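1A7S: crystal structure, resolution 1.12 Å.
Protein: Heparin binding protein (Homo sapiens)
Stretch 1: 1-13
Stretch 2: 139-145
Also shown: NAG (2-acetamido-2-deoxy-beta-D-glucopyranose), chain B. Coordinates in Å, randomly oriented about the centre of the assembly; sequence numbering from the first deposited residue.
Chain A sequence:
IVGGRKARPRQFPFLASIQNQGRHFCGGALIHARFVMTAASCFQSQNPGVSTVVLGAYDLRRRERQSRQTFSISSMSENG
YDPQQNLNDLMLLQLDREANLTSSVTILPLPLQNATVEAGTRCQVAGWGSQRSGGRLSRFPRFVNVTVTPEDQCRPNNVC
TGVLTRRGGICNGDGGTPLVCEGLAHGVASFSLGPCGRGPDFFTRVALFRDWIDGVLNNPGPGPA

Stretch 1 (1-13) IVGGRKARPRQFP
Stretch 2 139-145: RFPRFVN

Phe 143 forms the apolar centre of the contact, with 147 Å² covered by the other stretch. Its chi1 of 73° (p) and chi2 of -77° set the ring against Arg 5, Lys 6, Ala 7, Gln 11 and Phe 12. Phe 12 (chi1 -57°, m; chi2 -79°) brings CZ to 3.5 Å from Phe 143 CB; the ring centroids are 5.5 Å apart and the planes meet at 51°, an oblique pairing. Ala 7 CB fills the adjoining space, 4.2 Å from Phe 143 CD1 and 3.9 Å from Pro 141 CB. Gln 11 NE2 lies over one face of the Phe 143 ring, 3.5 Å from CZ. A second apolar contact joins Ile 1 (m, m) to Val 144 (p), CG2 to CG1 at 3.7 Å.

The backbones that carry these side chains run antiparallel. Arg 5 pairs with Phe 143 as a hydrogen-bonded bridge (CA to CA 5.4 Å): Arg 5 N donates to Phe 143 O and Phe 143 N to Arg 5 O, both at 2.9 Å, with N-H...O angles of 164° and 150°. Lys 6 and Arg 142 form the next, non-hydrogen-bonded pair, CA to CA 4.4 Å, and Ala 7 N to Pro 141 O (2.8 Å, 167°) extends the ladder. Phi/psi values are extended, -119/150 at Arg 5 and -145/154 at Phe 143. Because bridge partners point to the same side, Arg 5 and Phe 143 share one face of the sheet, Lys 6 and Arg 142 the other. At Gly 4 (-106/-175), CA lies 3.1 Å from Phe 143 O; an ideal CB would sit 2.6 Å from that oxygen, a clash.

Beyond Ala 7, a type II turn from Arg 8 to Gln 11, with Arg 10 at 70/12, reverses the chain. Gln 11 N donates to Arg 8 O (3.0 Å), and Arg 8 N to Gln 11 OE1 (2.9 Å).

Charged groups mark the polar edge. Lys 6, all t, extends over the Phe 140 ring, NZ 3.9 Å from its centroid and 17° off the normal, a cation-pi contact. Arg 142 (m, t, p, chi4 81°) folds its guanidinium over Arg 5 C and Lys 6 N, and NH2 donates to Gly 4 O (2.9 Å, 146°). One water accepts from Arg 142 NE and Gly 4 N, both 2.9 Å away, and donates to Ile 1 O at 2.8 Å.

On the Phe 143 face, Arg 5 (t, t, m, chi4 164°) reaches the NAG linked to Asn 145 ND2: NH1 donates to NAG O3 at 3.2 Å, while NAG C8 lies over the guanidinium and 3.4 Å from Phe 143 CE2.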

# COMPACT_ATOMS: atom_id res chain seq x y z
N ILE A 1 -10.14 6.03 -0.89
CA ILE A 1 -10.62 5.77 0.51
C ILE A 1 -12.01 6.31 0.65
O ILE A 1 -12.24 7.47 0.31
CB ILE A 1 -9.67 6.47 1.50
CG1 ILE A 1 -8.20 5.98 1.41
CG2 ILE A 1 -10.19 6.41 2.94
CD1 ILE A 1 -7.97 4.53 1.93
N VAL A 2 -12.90 5.46 1.18
CA VAL A 2 -14.25 5.84 1.51
C VAL A 2 -14.38 6.07 2.98
O VAL A 2 -13.75 5.39 3.79
CB VAL A 2 -15.26 4.76 0.99
CG1 VAL A 2 -15.02 3.39 1.43
CG2 VAL A 2 -16.69 5.27 1.22
N GLY A 3 -15.15 7.09 3.38
CA GLY A 3 -15.42 7.30 4.78
C GLY A 3 -14.29 7.91 5.54
O GLY A 3 -14.28 7.82 6.78
N GLY A 4 -13.33 8.48 4.87
CA GLY A 4 -12.14 9.05 5.46
C GLY A 4 -12.13 10.57 5.50
O GLY A 4 -13.08 11.23 5.14
N ARG A 5 -11.01 11.08 5.94
CA ARG A 5 -10.71 12.50 6.08
C ARG A 5 -9.53 12.88 5.20
O ARG A 5 -8.63 12.07 4.94
CB ARG A 5 -10.32 12.77 7.55
CG ARG A 5 -9.91 14.06 8.03
CD ARG A 5 -9.59 14.11 9.54
NE ARG A 5 -10.82 13.76 10.28
CZ ARG A 5 -10.78 13.41 11.56
NH1 ARG A 5 -9.63 13.25 12.22
NH2 ARG A 5 -11.93 13.13 12.16
N LYS A 6 -9.51 14.12 4.74
CA LYS A 6 -8.39 14.63 3.95
C LYS A 6 -7.16 14.66 4.81
O LYS A 6 -7.16 15.15 5.95
CB LYS A 6 -8.75 16.03 3.48
CG LYS A 6 -7.72 16.71 2.62
CD LYS A 6 -8.23 18.10 2.18
CE LYS A 6 -7.12 18.88 1.47
NZ LYS A 6 -7.67 20.21 1.04
N ALA A 7 -6.07 14.06 4.28
CA ALA A 7 -4.78 14.10 4.96
C ALA A 7 -4.14 15.48 4.88
O ALA A 7 -4.48 16.29 3.98
CB ALA A 7 -3.83 13.07 4.31
N ARG A 8 -3.16 15.73 5.74
CA ARG A 8 -2.32 16.89 5.67
C ARG A 8 -1.02 16.56 4.96
O ARG A 8 -0.60 15.42 4.88
CB ARG A 8 -2.03 17.36 7.11
CG ARG A 8 -3.39 17.91 7.68
CD ARG A 8 -3.36 18.31 9.05
NE ARG A 8 -2.59 19.56 9.27
CZ ARG A 8 -2.63 20.20 10.40
NH1 ARG A 8 -3.46 19.84 11.38
NH2 ARG A 8 -1.74 21.14 10.61
N PRO A 9 -0.34 17.61 4.42
CA PRO A 9 0.94 17.34 3.77
C PRO A 9 1.88 16.64 4.76
O PRO A 9 1.98 17.02 5.91
CB PRO A 9 1.44 18.72 3.38
CG PRO A 9 0.20 19.52 3.19
CD PRO A 9 -0.75 19.00 4.27
N ARG A 10 2.54 15.62 4.33
CA ARG A 10 3.56 14.84 5.03
C ARG A 10 2.96 14.03 6.13
O ARG A 10 3.74 13.45 6.92
CB ARG A 10 4.70 15.75 5.55
CG ARG A 10 5.16 16.80 4.59
CD ARG A 10 6.41 17.49 5.06
NE ARG A 10 6.32 18.07 6.39
CZ ARG A 10 5.81 19.28 6.70
NH1 ARG A 10 5.33 20.07 5.75
NH2 ARG A 10 5.84 19.69 7.94
N GLN A 11 1.64 13.89 6.21
CA GLN A 11 1.07 13.08 7.30
C GLN A 11 1.45 11.60 7.11
O GLN A 11 1.61 10.92 8.13
CB GLN A 11 -0.45 13.22 7.30
CG GLN A 11 -1.11 12.53 8.49
CD GLN A 11 -2.58 12.82 8.59
OE1 GLN A 11 -3.14 13.71 7.87
NE2 GLN A 11 -3.32 12.05 9.36
N PHE A 12 1.53 11.14 5.87
CA PHE A 12 1.92 9.77 5.53
C PHE A 12 3.07 9.78 4.56
O PHE A 12 2.95 9.52 3.35
CB PHE A 12 0.71 9.04 4.91
CG PHE A 12 -0.48 9.06 5.86
CD1 PHE A 12 -0.58 8.23 6.92
CD2 PHE A 12 -1.53 9.94 5.67
CE1 PHE A 12 -1.67 8.21 7.74
CE2 PHE A 12 -2.61 9.97 6.45
CZ PHE A 12 -2.71 9.12 7.54
N PRO A 13 4.27 10.13 5.08
CA PRO A 13 5.39 10.46 4.16
C PRO A 13 6.07 9.24 3.51
O PRO A 13 6.93 9.42 2.64
CB PRO A 13 6.33 11.26 5.03
CG PRO A 13 6.07 10.83 6.43
CD PRO A 13 4.64 10.40 6.49
N ARG A 139 -7.70 13.80 -5.43
CA ARG A 139 -6.39 14.43 -5.69
C ARG A 139 -5.54 14.56 -4.46
O ARG A 139 -4.32 14.57 -4.53
CB ARG A 139 -6.56 15.80 -6.40
CG ARG A 139 -7.17 16.89 -5.52
CD ARG A 139 -7.56 18.12 -6.35
NE ARG A 139 -6.39 18.78 -6.88
CZ ARG A 139 -6.41 19.89 -7.64
NH1 ARG A 139 -7.57 20.25 -8.21
NH2 ARG A 139 -5.34 20.53 -7.89
N PHE A 140 -6.20 14.66 -3.30
CA PHE A 140 -5.47 14.71 -2.00
C PHE A 140 -5.49 13.34 -1.38
O PHE A 140 -6.44 12.54 -1.55
CB PHE A 140 -6.16 15.73 -1.08
CG PHE A 140 -6.19 17.14 -1.62
CD1 PHE A 140 -5.05 17.85 -1.85
CD2 PHE A 140 -7.39 17.71 -1.98
CE1 PHE A 140 -5.10 19.14 -2.34
CE2 PHE A 140 -7.44 18.97 -2.54
CZ PHE A 140 -6.31 19.70 -2.70
N PRO A 141 -4.51 12.99 -0.56
CA PRO A 141 -4.57 11.74 0.15
C PRO A 141 -5.70 11.83 1.23
O PRO A 141 -5.93 12.91 1.74
CB PRO A 141 -3.20 11.57 0.79
CG PRO A 141 -2.43 12.81 0.45
CD PRO A 141 -3.45 13.84 -0.01
N ARG A 142 -6.34 10.71 1.45
CA ARG A 142 -7.38 10.62 2.50
C ARG A 142 -7.01 9.44 3.39
O ARG A 142 -6.31 8.54 2.95
CB ARG A 142 -8.76 10.52 1.89
CG ARG A 142 -9.12 11.66 0.98
CD ARG A 142 -10.54 11.59 0.49
NE ARG A 142 -11.49 11.93 1.56
CZ ARG A 142 -11.82 13.14 1.95
NH1 ARG A 142 -11.36 14.25 1.44
NH2 ARG A 142 -12.69 13.23 3.01
N PHE A 143 -7.54 9.41 4.62
CA PHE A 143 -7.25 8.36 5.56
C PHE A 143 -8.44 8.03 6.40
O PHE A 143 -9.33 8.87 6.67
CB PHE A 143 -6.01 8.69 6.39
CG PHE A 143 -6.25 9.77 7.42
CD1 PHE A 143 -6.31 11.11 7.05
CD2 PHE A 143 -6.43 9.45 8.75
CE1 PHE A 143 -6.65 12.10 7.96
CE2 PHE A 143 -6.69 10.48 9.66
CZ PHE A 143 -6.81 11.79 9.23
N VAL A 144 -8.46 6.81 6.87
CA VAL A 144 -9.55 6.32 7.72
C VAL A 144 -8.99 5.41 8.82
O VAL A 144 -8.00 4.70 8.60
CB VAL A 144 -10.59 5.57 6.86
CG1 VAL A 144 -10.04 4.39 6.07
CG2 VAL A 144 -11.88 5.30 7.54
N ASN A 145 -9.61 5.48 9.99
CA ASN A 145 -9.34 4.58 11.09
C ASN A 145 -10.06 3.26 10.81
O ASN A 145 -11.27 3.32 10.48
CB ASN A 145 -9.91 5.15 12.37
CG ASN A 145 -9.10 6.32 12.92
OD1 ASN A 145 -7.90 6.48 12.65
ND2 ASN A 145 -9.79 7.15 13.72
C1 NAG B . -9.16 8.18 14.51
C2 NAG B . -10.00 9.46 14.18
C3 NAG B . -9.56 10.57 15.11
C4 NAG B . -9.88 10.04 16.58
C5 NAG B . -8.90 8.86 16.76
C6 NAG B . -9.14 8.08 18.02
C7 NAG B . -10.50 9.70 11.75
C8 NAG B . -10.00 10.03 10.38
N2 NAG B . -9.66 9.90 12.79
O3 NAG B . -10.38 11.68 14.93
O4 NAG B . -9.42 11.15 17.42
O5 NAG B . -9.39 7.81 15.88
O6 NAG B . -10.50 8.12 18.37
O7 NAG B . -11.57 9.23 11.94
O HOH W 1 -12.85 9.45 2.19
O HOH W 2 -12.06 15.83 5.16